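PDB 7BGL: YecR from Salmonella typhimurium, which is of unknown function but, as a probable lipoprotein of the YecR family, packs against chains of other proteins in a 78-chain assembly. Local coordinates for residues A67-F72 against L94-R99; G32-T37 against R59-M64; Q40-T45 against G84-N89; L36-P41 against T90-S95. All coordinates share one frame; numbering follows the deposited sequence.

Interaction 1 of 4, residues A67-F72 against L94-R99; sequences ADAVSF and LSWQCR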
loop_
_atom_site.group_PDB
_atom_site.type_symbol
_atom_site.label_atom_id
_atom_site.label_comp_id
_atom_site.label_asym_id
_atom_site.label_seq_id
_atom_site.Cartn_x
_atom_site.Cartn_y
_atom_site.Cartn_z
ATOM N N ALA C 67 54.106 94.918 14.395
ATOM C CA ALA C 67 54.958 95.567 15.385
ATOM C C ALA C 67 54.469 95.147 16.766
ATOM O O ALA C 67 53.437 94.484 16.906
ATOM C CB ALA C 67 54.949 97.088 15.243
ATOM N N ASP C 68 55.227 95.541 17.789
ATOM C CA ASP C 68 54.873 95.272 19.182
ATOM C C ASP C 68 54.725 93.768 19.431
ATOM O O ASP C 68 53.646 93.261 19.741
ATOM C CB ASP C 68 53.598 96.028 19.573
ATOM C CG ASP C 68 53.250 95.866 21.040
ATOM O OD1 ASP C 68 53.927 96.489 21.885
ATOM O OD2 ASP C 68 52.300 95.117 21.347
ATOM N N ALA C 69 55.842 93.059 19.281
ATOM C CA ALA C 69 55.847 91.619 19.492
ATOM C C ALA C 69 55.504 91.281 20.939
ATOM O O ALA C 69 55.889 91.994 21.870
ATOM C CB ALA C 69 57.211 91.035 19.123
ATOM N N VAL C 70 54.776 90.183 21.122
ATOM C CA VAL C 70 54.359 89.706 22.436
ATOM C C VAL C 70 54.799 88.256 22.582
ATOM O O VAL C 70 54.629 87.455 21.656
ATOM C CB VAL C 70 52.838 89.840 22.635
ATOM C CG1 VAL C 70 52.439 89.349 24.018
ATOM C CG2 VAL C 70 52.401 91.281 22.425
ATOM N N SER C 71 55.364 87.919 23.746
ATOM C CA SER C 71 55.854 86.561 23.965
ATOM C C SER C 71 54.731 85.540 23.832
ATOM O O SER C 71 54.866 84.542 23.117
ATOM C CB SER C 71 56.512 86.460 25.341
ATOM O OG SER C 71 57.734 87.176 25.380
ATOM N N PHE C 72 53.640 85.740 24.568
ATOM C CA PHE C 72 52.386 85.016 24.371
ATOM C C PHE C 72 52.509 83.522 24.658
ATOM O O PHE C 72 51.499 82.811 24.667
ATOM C CB PHE C 72 51.845 85.264 22.949
ATOM C CG PHE C 72 52.257 84.230 21.918
ATOM C CD1 PHE C 72 51.663 82.977 21.875
ATOM C CD2 PHE C 72 53.208 84.539 20.958
ATOM C CE1 PHE C 72 52.040 82.043 20.930
ATOM C CE2 PHE C 72 53.586 83.609 20.010
ATOM C CZ PHE C 72 53.001 82.361 19.995
ATOM N N LEU C 94 61.420 80.318 21.242
ATOM C CA LEU C 94 60.602 81.397 21.783
ATOM C C LEU C 94 59.729 81.934 20.660
ATOM O O LEU C 94 60.238 82.275 19.585
ATOM C CB LEU C 94 61.472 82.510 22.373
ATOM C CG LEU C 94 62.310 82.141 23.598
ATOM C CD1 LEU C 94 63.204 83.301 24.007
ATOM C CD2 LEU C 94 61.416 81.714 24.753
ATOM N N SER C 95 58.426 82.010 20.905
ATOM C CA SER C 95 57.463 82.441 19.904
ATOM C C SER C 95 56.902 83.810 20.264
ATOM O O SER C 95 56.694 84.119 21.440
ATOM C CB SER C 95 56.322 81.429 19.772
ATOM O OG SER C 95 55.702 81.194 21.024
ATOM N N TRP C 96 56.671 84.630 19.241
ATOM C CA TRP C 96 56.118 85.964 19.405
ATOM C C TRP C 96 55.066 86.195 18.331
ATOM O O TRP C 96 55.243 85.786 17.179
ATOM C CB TRP C 96 57.206 87.043 19.313
ATOM C CG TRP C 96 58.401 86.779 20.181
ATOM C CD1 TRP C 96 59.372 85.842 19.979
ATOM C CD2 TRP C 96 58.749 87.461 21.391
ATOM N NE1 TRP C 96 60.303 85.899 20.987
ATOM C CE2 TRP C 96 59.943 86.885 21.867
ATOM C CE3 TRP C 96 58.166 88.504 22.118
ATOM C CZ2 TRP C 96 60.565 87.315 23.036
ATOM C CZ3 TRP C 96 58.786 88.931 23.278
ATOM C CH2 TRP C 96 59.971 88.336 23.726
ATOM N N GLN C 97 53.976 86.851 18.713
ATOM C CA GLN C 97 52.880 87.168 17.804
ATOM C C GLN C 97 52.870 88.675 17.582
ATOM O O GLN C 97 52.452 89.434 18.463
ATOM C CB GLN C 97 51.546 86.681 18.366
ATOM C CG GLN C 97 50.382 86.792 17.398
ATOM C CD GLN C 97 49.425 87.909 17.764
ATOM O OE1 GLN C 97 49.321 88.295 18.928
ATOM N NE2 GLN C 97 48.720 88.434 16.770
ATOM N N CYS C 98 53.330 89.105 16.410
ATOM C CA CYS C 98 53.367 90.528 16.108
ATOM C C CYS C 98 51.954 91.095 16.056
ATOM O O CYS C 98 51.034 90.470 15.522
ATOM C CB CYS C 98 54.083 90.775 14.781
ATOM S SG CYS C 98 55.738 90.055 14.652
ATOM N N ARG C 99 51.785 92.289 16.617
ATOM C CA ARG C 99 50.478 92.934 16.659
ATOM C C ARG C 99 50.593 94.438 16.440
ATOM O O ARG C 99 51.175 94.889 15.452
ATOM C CB ARG C 99 49.784 92.650 17.993
ATOM C CG ARG C 99 49.205 91.249 18.102
ATOM C CD ARG C 99 48.287 91.118 19.305
ATOM N NE ARG C 99 48.995 91.335 20.560
ATOM C CZ ARG C 99 48.438 91.240 21.759
ATOM N NH1 ARG C 99 47.163 90.923 21.906
ATOM N NH2 ARG C 99 49.182 91.465 22.840
#
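Val70 and Gln97 make the straightest backbone bond between 67-72 and 94-99: Gln97 N donates to Val70 O over 3.1 Å with 155° at the hydrogen, and the donor lies in the carbonyl plane. The same oxygen also receives a CA-H...O contact from Trp96 CA, again at 3.1 Å, and is thus approached by two consecutive residues of the strand. Farther along, Ala67 N bonds to Arg99 O at 3.1 Å; with 135° at the hydrogen this link is more bent, and its donor sits 39° above the carbonyl plane.

Two aromatic rings carry the side-chain packing. Ser71 lies over a face of the Trp96 indole, its CA 4.0 Å from the centroid of the six-membered ring in a CH-pi contact and its OG also over a face. Ala69 CB meets Trp96 CB at 4.0 Å, near the root of the same side chain. The Phe72 ring turns back onto the strand backbone: Trp96 N comes to the ring edge, 3.3 Å from Phe72 CE2, while Phe72 CD2 rests 3.8 Å from Gln97 CB.

At Arg99, Val70 CG2 reaches the edge of the guanidinium, the two side chains crossing at a slant. Asp68 OD2 and Arg99 NH2 stand 5.0 Å apart, opposite charges without contact, consistent with a modest electrostatic attraction at an exposed site.

Trp96 and Ala69 also pack on helix 52-63, and Cys98 is disulfide-bonded to Cys61 of that helix. The geometry is that of an alpha+beta arrangement, a helix packed on an antiparallel sheet, with a returning loop lining one strand end and a disulfide fastening it to the helix.

Interaction 2 of 4, residues G32-T37 against R59-M64; sequences GIVRLT and RECQQM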
loop_
_atom_site.group_PDB
_atom_site.type_symbol
_atom_site.label_atom_id
_atom_site.label_comp_id
_atom_site.label_asym_id
_atom_site.label_seq_id
_atom_site.Cartn_x
_atom_site.Cartn_y
_atom_site.Cartn_z
ATOM N N GLY C 32 51.605 86.437 11.350
ATOM C CA GLY C 32 52.527 87.311 12.050
ATOM C C GLY C 32 53.268 86.630 13.182
ATOM O O GLY C 32 53.189 87.070 14.334
ATOM N N ILE C 33 53.991 85.557 12.871
ATOM C CA ILE C 33 54.640 84.728 13.880
ATOM C C ILE C 33 56.150 84.843 13.726
ATOM O O ILE C 33 56.687 84.653 12.629
ATOM C CB ILE C 33 54.195 83.257 13.779
ATOM C CG1 ILE C 33 52.689 83.141 14.016
ATOM C CG2 ILE C 33 54.958 82.401 14.775
ATOM C CD1 ILE C 33 52.249 83.619 15.381
ATOM N N VAL C 34 56.832 85.141 14.830
ATOM C CA VAL C 34 58.287 85.203 14.873
ATOM C C VAL C 34 58.783 84.133 15.833
ATOM O O VAL C 34 58.272 84.003 16.950
ATOM C CB VAL C 34 58.789 86.597 15.302
ATOM C CG1 VAL C 34 60.297 86.582 15.491
ATOM C CG2 VAL C 34 58.384 87.645 14.279
ATOM N N ARG C 35 59.771 83.359 15.396
ATOM C CA ARG C 35 60.322 82.274 16.196
ATOM C C ARG C 35 61.826 82.452 16.316
ATOM O O ARG C 35 62.520 82.588 15.303
ATOM C CB ARG C 35 60.000 80.909 15.578
ATOM C CG ARG C 35 58.517 80.599 15.488
ATOM C CD ARG C 35 58.204 79.247 16.105
ATOM N NE ARG C 35 56.772 79.050 16.297
ATOM C CZ ARG C 35 55.948 78.590 15.365
ATOM N NH1 ARG C 35 56.381 78.268 14.158
ATOM N NH2 ARG C 35 54.657 78.448 15.653
ATOM N N LEU C 36 62.321 82.443 17.551
ATOM C CA LEU C 36 63.744 82.509 17.840
ATOM C C LEU C 36 64.176 81.206 18.495
ATOM O O LEU C 36 63.384 80.543 19.165
ATOM C CB LEU C 36 64.075 83.692 18.757
ATOM C CG LEU C 36 63.285 84.980 18.519
ATOM C CD1 LEU C 36 63.647 86.031 19.556
ATOM C CD2 LEU C 36 63.522 85.505 17.113
ATOM N N THR C 37 65.438 80.836 18.296
ATOM C CA THR C 37 65.957 79.583 18.821
ATOM C C THR C 37 67.292 79.812 19.513
ATOM O O THR C 37 68.085 80.666 19.107
ATOM C CB THR C 37 66.129 78.534 17.713
ATOM O OG1 THR C 37 67.018 79.039 16.708
ATOM C CG2 THR C 37 64.788 78.205 17.079
ATOM N N ARG C 59 62.136 93.896 16.400
ATOM C CA ARG C 59 62.809 94.262 15.159
ATOM C C ARG C 59 62.241 93.487 13.977
ATOM O O ARG C 59 62.016 94.055 12.903
ATOM C CB ARG C 59 64.313 94.021 15.285
ATOM C CG ARG C 59 65.075 95.170 15.922
ATOM C CD ARG C 59 66.554 94.848 16.047
ATOM N NE ARG C 59 67.242 95.774 16.939
ATOM C CZ ARG C 59 68.329 95.476 17.636
ATOM N NH1 ARG C 59 68.886 94.277 17.569
ATOM N NH2 ARG C 59 68.874 96.404 18.418
ATOM N N GLU C 60 62.003 92.185 14.155
ATOM C CA GLU C 60 61.431 91.385 13.075
ATOM C C GLU C 60 60.021 91.850 12.729
ATOM O O GLU C 60 59.660 91.945 11.548
ATOM C CB GLU C 60 61.431 89.906 13.462
ATOM C CG GLU C 60 62.812 89.271 13.477
ATOM C CD GLU C 60 63.418 89.163 12.092
ATOM O OE1 GLU C 60 62.680 88.821 11.143
ATOM O OE2 GLU C 60 64.632 89.421 11.952
ATOM N N CYS C 61 59.207 92.142 13.746
ATOM C CA CYS C 61 57.858 92.632 13.485
ATOM C C CYS C 61 57.895 93.949 12.722
ATOM O O CYS C 61 57.132 94.146 11.769
ATOM C CB CYS C 61 57.089 92.791 14.797
ATOM S SG CYS C 61 56.913 91.274 15.776
ATOM N N GLN C 62 58.784 94.862 13.122
ATOM C CA GLN C 62 58.910 96.133 12.415
ATOM C C GLN C 62 59.370 95.920 10.979
ATOM O O GLN C 62 58.868 96.573 10.056
ATOM C CB GLN C 62 59.874 97.054 13.161
ATOM C CG GLN C 62 59.312 97.615 14.457
ATOM C CD GLN C 62 60.373 98.277 15.314
ATOM O OE1 GLN C 62 61.434 98.660 14.822
ATOM N NE2 GLN C 62 60.087 98.418 16.603
ATOM N N GLN C 63 60.329 95.015 10.770
ATOM C CA GLN C 63 60.732 94.669 9.413
ATOM C C GLN C 63 59.542 94.196 8.593
ATOM O O GLN C 63 59.401 94.572 7.424
ATOM C CB GLN C 63 61.820 93.596 9.443
ATOM C CG GLN C 63 62.631 93.491 8.164
ATOM C CD GLN C 63 63.859 92.617 8.323
ATOM O OE1 GLN C 63 63.901 91.489 7.831
ATOM N NE2 GLN C 63 64.867 93.132 9.017
ATOM N N MET C 64 58.681 93.378 9.186
ATOM C CA MET C 64 57.420 93.006 8.571
ATOM C C MET C 64 56.395 94.113 8.824
ATOM O O MET C 64 56.705 95.158 9.403
ATOM C CB MET C 64 56.953 91.647 9.095
ATOM C CG MET C 64 57.725 90.470 8.517
ATOM S SD MET C 64 56.786 88.932 8.536
ATOM C CE MET C 64 57.198 88.300 10.160
#
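Val34 meets Glu60, Cys61 and Met64 in a helix-on-sheet contact, in which the final turn of helix 52-63 covers strand 33-41 through one inward-pointing valine. The nearest CA atoms, those of Val34 and Glu60, are 7.2 Å apart, so the gap is bridged mainly by side chains.

Both valine methyls are used. With CG1 anti to the backbone N (chi1 173°), CG2 falls beside that nitrogen, and the pair straddles the base of Glu60: CB of Glu60 is 3.9 Å from Val34 CG2 and 4.1 Å from Val34 CG1. The two side chains cross at about a right angle. Glu60 meets the valine with its aliphatic part, CB and CG, and the chain then bends about the CB-CG bond (chi2 -68°), placing CD off the extended path. Its CB-CG portion thus serves as an apolar surface.

Cys61 carries its SG anti to the carbonyl carbon, beside the backbone N (chi1 -59°). There it is held by its disulfide to Cys98, which itself packs on Val34, so helix, strand and the neighbouring strand's end converge on the same buried side chain. Met64 leaves helical backbone geometry although its N still bonds to Glu60 O at 2.9 Å, and its side chain reaches back toward the strand, which starts at a G1 beta bulge of Gly32 and Ile33 facing Ser28. Met64 also touches Ala27 and Pro29, extending the cover toward strand 23-28.

On the valine, CG2 is the branch where both sulphur-containing side chains arrive: Cys61 SG lies 4.2 Å from Val34 CG2, and the terminal methyl CE of Met64 lies 4.3 Å from the same Val34 CG2.

Interaction 3 of 4, residues Q40-T45 against G84-N89; sequences QPLFFT and GSLCLN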
loop_
_atom_site.group_PDB
_atom_site.type_symbol
_atom_site.label_atom_id
_atom_site.label_comp_id
_atom_site.label_asym_id
_atom_site.label_seq_id
_atom_site.Cartn_x
_atom_site.Cartn_y
_atom_site.Cartn_z
ATOM N N GLN C 40 71.250 74.575 24.073
ATOM C CA GLN C 40 71.657 74.173 25.412
ATOM C C GLN C 40 72.478 72.893 25.335
ATOM O O GLN C 40 71.990 71.873 24.830
ATOM C CB GLN C 40 70.437 73.960 26.311
ATOM C CG GLN C 40 70.066 75.154 27.169
ATOM C CD GLN C 40 69.361 74.744 28.449
ATOM O OE1 GLN C 40 69.403 73.581 28.848
ATOM N NE2 GLN C 40 68.701 75.699 29.093
ATOM N N PRO C 41 73.724 72.904 25.809
ATOM C CA PRO C 41 74.497 71.656 25.869
ATOM C C PRO C 41 73.851 70.648 26.806
ATOM O O PRO C 41 72.838 70.950 27.443
ATOM C CB PRO C 41 75.872 72.107 26.382
ATOM C CG PRO C 41 75.928 73.576 26.139
ATOM C CD PRO C 41 74.523 74.086 26.168
ATOM N N LEU C 42 74.424 69.449 26.898
ATOM C CA LEU C 42 73.828 68.389 27.701
ATOM C C LEU C 42 73.643 68.830 29.148
ATOM O O LEU C 42 72.508 68.954 29.623
ATOM C CB LEU C 42 74.690 67.126 27.637
ATOM C CG LEU C 42 73.961 65.782 27.706
ATOM C CD1 LEU C 42 74.953 64.631 27.652
ATOM C CD2 LEU C 42 73.099 65.692 28.955
ATOM N N PHE C 43 74.742 69.067 29.855
ATOM C CA PHE C 43 74.692 69.525 31.245
ATOM C C PHE C 43 74.882 71.040 31.325
ATOM O O PHE C 43 75.796 71.547 31.974
ATOM C CB PHE C 43 75.737 68.787 32.078
ATOM C CG PHE C 43 76.915 68.301 31.284
ATOM C CD1 PHE C 43 77.855 69.192 30.796
ATOM C CD2 PHE C 43 77.082 66.950 31.027
ATOM C CE1 PHE C 43 78.940 68.746 30.063
ATOM C CE2 PHE C 43 78.165 66.498 30.296
ATOM C CZ PHE C 43 79.094 67.397 29.814
ATOM N N PHE C 44 73.993 71.768 30.652
ATOM C CA PHE C 44 74.070 73.221 30.607
ATOM C C PHE C 44 72.671 73.817 30.677
ATOM O O PHE C 44 71.683 73.170 30.321
ATOM C CB PHE C 44 74.775 73.712 29.332
ATOM C CG PHE C 44 76.275 73.710 29.425
ATOM C CD1 PHE C 44 76.983 72.520 29.422
ATOM C CD2 PHE C 44 76.977 74.901 29.510
ATOM C CE1 PHE C 44 78.362 72.517 29.505
ATOM C CE2 PHE C 44 78.356 74.905 29.593
ATOM C CZ PHE C 44 79.049 73.711 29.591
ATOM N N THR C 45 72.601 75.062 31.145
ATOM C CA THR C 45 71.371 75.837 31.164
ATOM C C THR C 45 71.475 76.978 30.154
ATOM O O THR C 45 72.484 77.142 29.465
ATOM C CB THR C 45 71.091 76.368 32.571
ATOM O OG1 THR C 45 72.010 77.425 32.874
ATOM C CG2 THR C 45 71.246 75.259 33.599
ATOM N N GLY C 84 73.001 57.870 21.227
ATOM C CA GLY C 84 72.487 56.771 22.028
ATOM C C GLY C 84 71.341 57.242 22.901
ATOM O O GLY C 84 70.454 57.979 22.458
ATOM N N SER C 85 71.353 56.814 24.160
ATOM C CA SER C 85 70.321 57.205 25.120
ATOM C C SER C 85 70.697 58.498 25.840
ATOM O O SER C 85 70.743 58.565 27.068
ATOM C CB SER C 85 70.079 56.074 26.113
ATOM O OG SER C 85 69.677 54.889 25.449
ATOM N N LEU C 86 70.968 59.542 25.061
ATOM C CA LEU C 86 71.376 60.827 25.609
ATOM C C LEU C 86 70.845 61.938 24.711
ATOM O O LEU C 86 70.212 61.685 23.683
ATOM C CB LEU C 86 72.900 60.907 25.750
ATOM C CG LEU C 86 73.529 60.062 26.861
ATOM C CD1 LEU C 86 75.022 60.337 26.958
ATOM C CD2 LEU C 86 72.845 60.329 28.190
ATOM N N CYS C 87 71.113 63.180 25.114
ATOM C CA CYS C 87 70.710 64.371 24.357
ATOM C C CYS C 87 71.876 65.355 24.417
ATOM O O CYS C 87 72.000 66.133 25.367
ATOM C CB CYS C 87 69.427 64.974 24.912
ATOM S SG CYS C 87 68.853 66.446 24.035
ATOM N N LEU C 88 72.731 65.314 23.393
ATOM C CA LEU C 88 73.915 66.167 23.386
ATOM C C LEU C 88 73.538 67.643 23.371
ATOM O O LEU C 88 74.132 68.451 24.095
ATOM C CB LEU C 88 74.798 65.827 22.186
ATOM C CG LEU C 88 75.319 64.390 22.121
ATOM C CD1 LEU C 88 76.281 64.218 20.956
ATOM C CD2 LEU C 88 75.982 64.000 23.432
ATOM N N ASN C 89 72.556 68.016 22.554
ATOM C CA ASN C 89 72.123 69.400 22.434
ATOM C C ASN C 89 70.604 69.472 22.480
ATOM O O ASN C 89 69.908 68.566 22.015
ATOM C CB ASN C 89 72.634 70.038 21.135
ATOM C CG ASN C 89 72.254 71.501 21.017
ATOM O OD1 ASN C 89 72.568 72.308 21.891
ATOM N ND2 ASN C 89 71.571 71.848 19.934
#
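Leu42 lies against the backbone of 84-89, its branch point directed at a carbonyl: Leu42 CG is 3.1 Å from Cys87 O, and Leu42 CB is 3.7 Å from the same Cys87 O. Two leucines of the opposing segment come to the end of this side chain. Leu42 CD1 is 4.4 Å from Leu86 CD1 and also 4.4 Å from Leu88 CD2, so a single methyl is shared between two neighbours, at distances that indicate light apolar contact on the surface. Leu86 starts out toward the other segment, whereas Leu88 starts away from it and reaches Leu42 only with a terminal methyl.

Within 40-45, Leu42 CB also sits over one face of the Phe43 ring, displaced toward its rim. Leu42 therefore lies between an aromatic ring of its own segment and the facing backbone.

Asn89 approaches Gln40 from the other side of the corner that the chain turns at Leu88. Its CG is anti to the backbone N (chi1 -177°) and comes within 3.8 Å of Gln40 O. The backbones meet there through a CA-H...O contact, Asn89 CA to Gln40 O at 3.4 Å, with 142° at the hydrogen. Leu42 N and Leu88 O are 3.0 Å apart, yet the angle is too poor for a hydrogen bond.

This contact lies toward the end of the pair 33-41 and 87-97, its centre about 17 Å from the centre of the chain. On the far flank of 87-97 lies strand 76-82, joined through the Cys87-Cys79 disulfide and the packing of Leu88 and Asn89 on Ile81; Leu86 and Leu88 also pack on a chain of another protein.

Interaction 4 of 4, residues L36-P41 against T90-S95; sequences LTYNQP and TRFTLS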
loop_
_atom_site.group_PDB
_atom_site.type_symbol
_atom_site.label_atom_id
_atom_site.label_comp_id
_atom_site.label_asym_id
_atom_site.label_seq_id
_atom_site.Cartn_x
_atom_site.Cartn_y
_atom_site.Cartn_z
ATOM N N LEU C 36 62.321 82.443 17.551
ATOM C CA LEU C 36 63.744 82.509 17.840
ATOM C C LEU C 36 64.176 81.206 18.495
ATOM O O LEU C 36 63.384 80.543 19.165
ATOM C CB LEU C 36 64.075 83.692 18.757
ATOM C CG LEU C 36 63.285 84.980 18.519
ATOM C CD1 LEU C 36 63.647 86.031 19.556
ATOM C CD2 LEU C 36 63.522 85.505 17.113
ATOM N N THR C 37 65.438 80.836 18.296
ATOM C CA THR C 37 65.957 79.583 18.821
ATOM C C THR C 37 67.292 79.812 19.513
ATOM O O THR C 37 68.085 80.666 19.107
ATOM C CB THR C 37 66.129 78.534 17.713
ATOM O OG1 THR C 37 67.018 79.039 16.708
ATOM C CG2 THR C 37 64.788 78.205 17.079
ATOM N N TYR C 38 67.532 79.035 20.568
ATOM C CA TYR C 38 68.826 79.018 21.233
ATOM C C TYR C 38 69.159 77.588 21.638
ATOM O O TYR C 38 68.297 76.706 21.656
ATOM C CB TYR C 38 68.870 79.963 22.445
ATOM C CG TYR C 38 67.760 79.782 23.453
ATOM C CD1 TYR C 38 66.511 80.354 23.251
ATOM C CD2 TYR C 38 67.968 79.064 24.624
ATOM C CE1 TYR C 38 65.496 80.200 24.174
ATOM C CE2 TYR C 38 66.959 78.907 25.554
ATOM C CZ TYR C 38 65.726 79.478 25.326
ATOM O OH TYR C 38 64.717 79.321 26.248
ATOM N N ASN C 39 70.435 77.363 21.942
ATOM C CA ASN C 39 70.964 76.028 22.168
ATOM C C ASN C 39 71.338 75.827 23.631
ATOM O O ASN C 39 71.695 76.774 24.338
ATOM C CB ASN C 39 72.191 75.770 21.287
ATOM C CG ASN C 39 71.899 75.962 19.813
ATOM O OD1 ASN C 39 70.743 75.961 19.392
ATOM N ND2 ASN C 39 72.950 76.130 19.020
ATOM N N GLN C 40 71.250 74.575 24.073
ATOM C CA GLN C 40 71.657 74.173 25.412
ATOM C C GLN C 40 72.478 72.893 25.335
ATOM O O GLN C 40 71.990 71.873 24.830
ATOM C CB GLN C 40 70.437 73.960 26.311
ATOM C CG GLN C 40 70.066 75.154 27.169
ATOM C CD GLN C 40 69.361 74.744 28.449
ATOM O OE1 GLN C 40 69.403 73.581 28.848
ATOM N NE2 GLN C 40 68.701 75.699 29.093
ATOM N N PRO C 41 73.724 72.904 25.809
ATOM C CA PRO C 41 74.497 71.656 25.869
ATOM C C PRO C 41 73.851 70.648 26.806
ATOM O O PRO C 41 72.838 70.950 27.443
ATOM C CB PRO C 41 75.872 72.107 26.382
ATOM C CG PRO C 41 75.928 73.576 26.139
ATOM C CD PRO C 41 74.523 74.086 26.168
ATOM N N THR C 90 70.097 70.565 23.049
ATOM C CA THR C 90 68.665 70.813 23.132
ATOM C C THR C 90 68.363 72.183 22.547
ATOM O O THR C 90 69.024 73.168 22.890
ATOM C CB THR C 90 68.166 70.737 24.579
ATOM O OG1 THR C 90 68.429 69.432 25.108
ATOM C CG2 THR C 90 66.673 71.012 24.641
ATOM N N ARG C 91 67.368 72.245 21.666
ATOM C CA ARG C 91 66.951 73.503 21.062
ATOM C C ARG C 91 65.737 74.048 21.802
ATOM O O ARG C 91 64.735 73.345 21.966
ATOM C CB ARG C 91 66.623 73.311 19.581
ATOM C CG ARG C 91 67.830 73.009 18.711
ATOM C CD ARG C 91 68.592 74.279 18.373
ATOM N NE ARG C 91 69.747 74.010 17.525
ATOM C CZ ARG C 91 69.682 73.801 16.217
ATOM N NH1 ARG C 91 68.529 73.822 15.570
ATOM N NH2 ARG C 91 70.804 73.565 15.542
ATOM N N PHE C 92 65.829 75.299 22.246
ATOM C CA PHE C 92 64.738 75.974 22.933
ATOM C C PHE C 92 64.223 77.099 22.049
ATOM O O PHE C 92 65.010 77.911 21.549
ATOM C CB PHE C 92 65.191 76.517 24.289
ATOM C CG PHE C 92 65.413 75.452 25.324
ATOM C CD1 PHE C 92 66.653 74.854 25.465
ATOM C CD2 PHE C 92 64.381 75.046 26.152
ATOM C CE1 PHE C 92 66.860 73.873 26.415
ATOM C CE2 PHE C 92 64.581 74.066 27.103
ATOM C CZ PHE C 92 65.823 73.478 27.235
ATOM N N THR C 93 62.907 77.142 21.864
ATOM C CA THR C 93 62.265 78.079 20.956
ATOM C C THR C 93 61.411 79.078 21.724
ATOM O O THR C 93 60.768 78.741 22.722
ATOM C CB THR C 93 61.394 77.344 19.932
ATOM O OG1 THR C 93 60.244 76.795 20.585
ATOM C CG2 THR C 93 62.179 76.222 19.271
ATOM N N LEU C 94 61.420 80.318 21.242
ATOM C CA LEU C 94 60.602 81.397 21.783
ATOM C C LEU C 94 59.729 81.934 20.660
ATOM O O LEU C 94 60.238 82.275 19.585
ATOM C CB LEU C 94 61.472 82.510 22.373
ATOM C CG LEU C 94 62.310 82.141 23.598
ATOM C CD1 LEU C 94 63.204 83.301 24.007
ATOM C CD2 LEU C 94 61.416 81.714 24.753
ATOM N N SER C 95 58.426 82.010 20.905
ATOM C CA SER C 95 57.463 82.441 19.904
ATOM C C SER C 95 56.902 83.810 20.264
ATOM O O SER C 95 56.694 84.119 21.440
ATOM C CB SER C 95 56.322 81.429 19.772
ATOM O OG SER C 95 55.702 81.194 21.024
#
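Leu36 with Leu94, Tyr38 with Phe92 and Gln40 with Thr90 form the hydrogen-bonded pairs of an antiparallel ladder, each by two reciprocal N-H...O bonds of 2.9 Å, N to O. The strand directions differ by 152°, a twisted antiparallel pairing. CA-H...O contacts fill the intervening positions, as from Thr93 CA to Leu36 O at 3.2 Å.

Apolar and aromatic contacts occupy the Leu36-Tyr38-Gln40 face. Tyr38 CG sits between the backbone N and carbonyl carbon (chi1 52°), and one face of its ring is covered by Phe92 CB, although their exact spacing is doubtful. The two rings are 14° from parallel, but with centroids 5.6 Å apart they barely overlap. Leu94 CG meets the edge of the tyrosine ring, 3.8 Å from Tyr38 CE1, and Gln40 CG lies 3.5 Å from Phe92 CE1.

Polar residues mark the opposite face. Asn39 and Arg91 run side by side in the same direction, with Asn39 OD1 2.9 Å from Arg91 NE; next to them Thr37 CG2 touches Thr93 CG2 at 3.9 Å.

Six backbone bonds fix the register; the face of Leu36, Tyr38, Phe92 and Leu94 is largely apolar and runs on to helix 52-63, while the Asn39 and Arg91 face is polar.

From the N terminus, strand 33-41 supplies one side of three contacts. Interaction 2 comes first, closing a loop between the strand's start and the end of helix 52-63. Interaction 4 starts from the same stretch, sharing Leu36 and Thr37 with it, and shares Gln40 and Pro41 with interaction 3; 40-45/84-89 nests inside 36-41/90-95, and interaction 2 crosses interaction 3. Interaction 1 opens only after interaction 2 has closed, crosses interaction 3, and ends on the same stretch as interaction 4, sharing Leu94 and Ser95. Interactions 1 and 2, centres 7 Å apart, join helix, loop and sheet through Cys61-Cys98; interaction 3 lies on the opposite side of the chain's centre from both, and interaction 4 links the two ends.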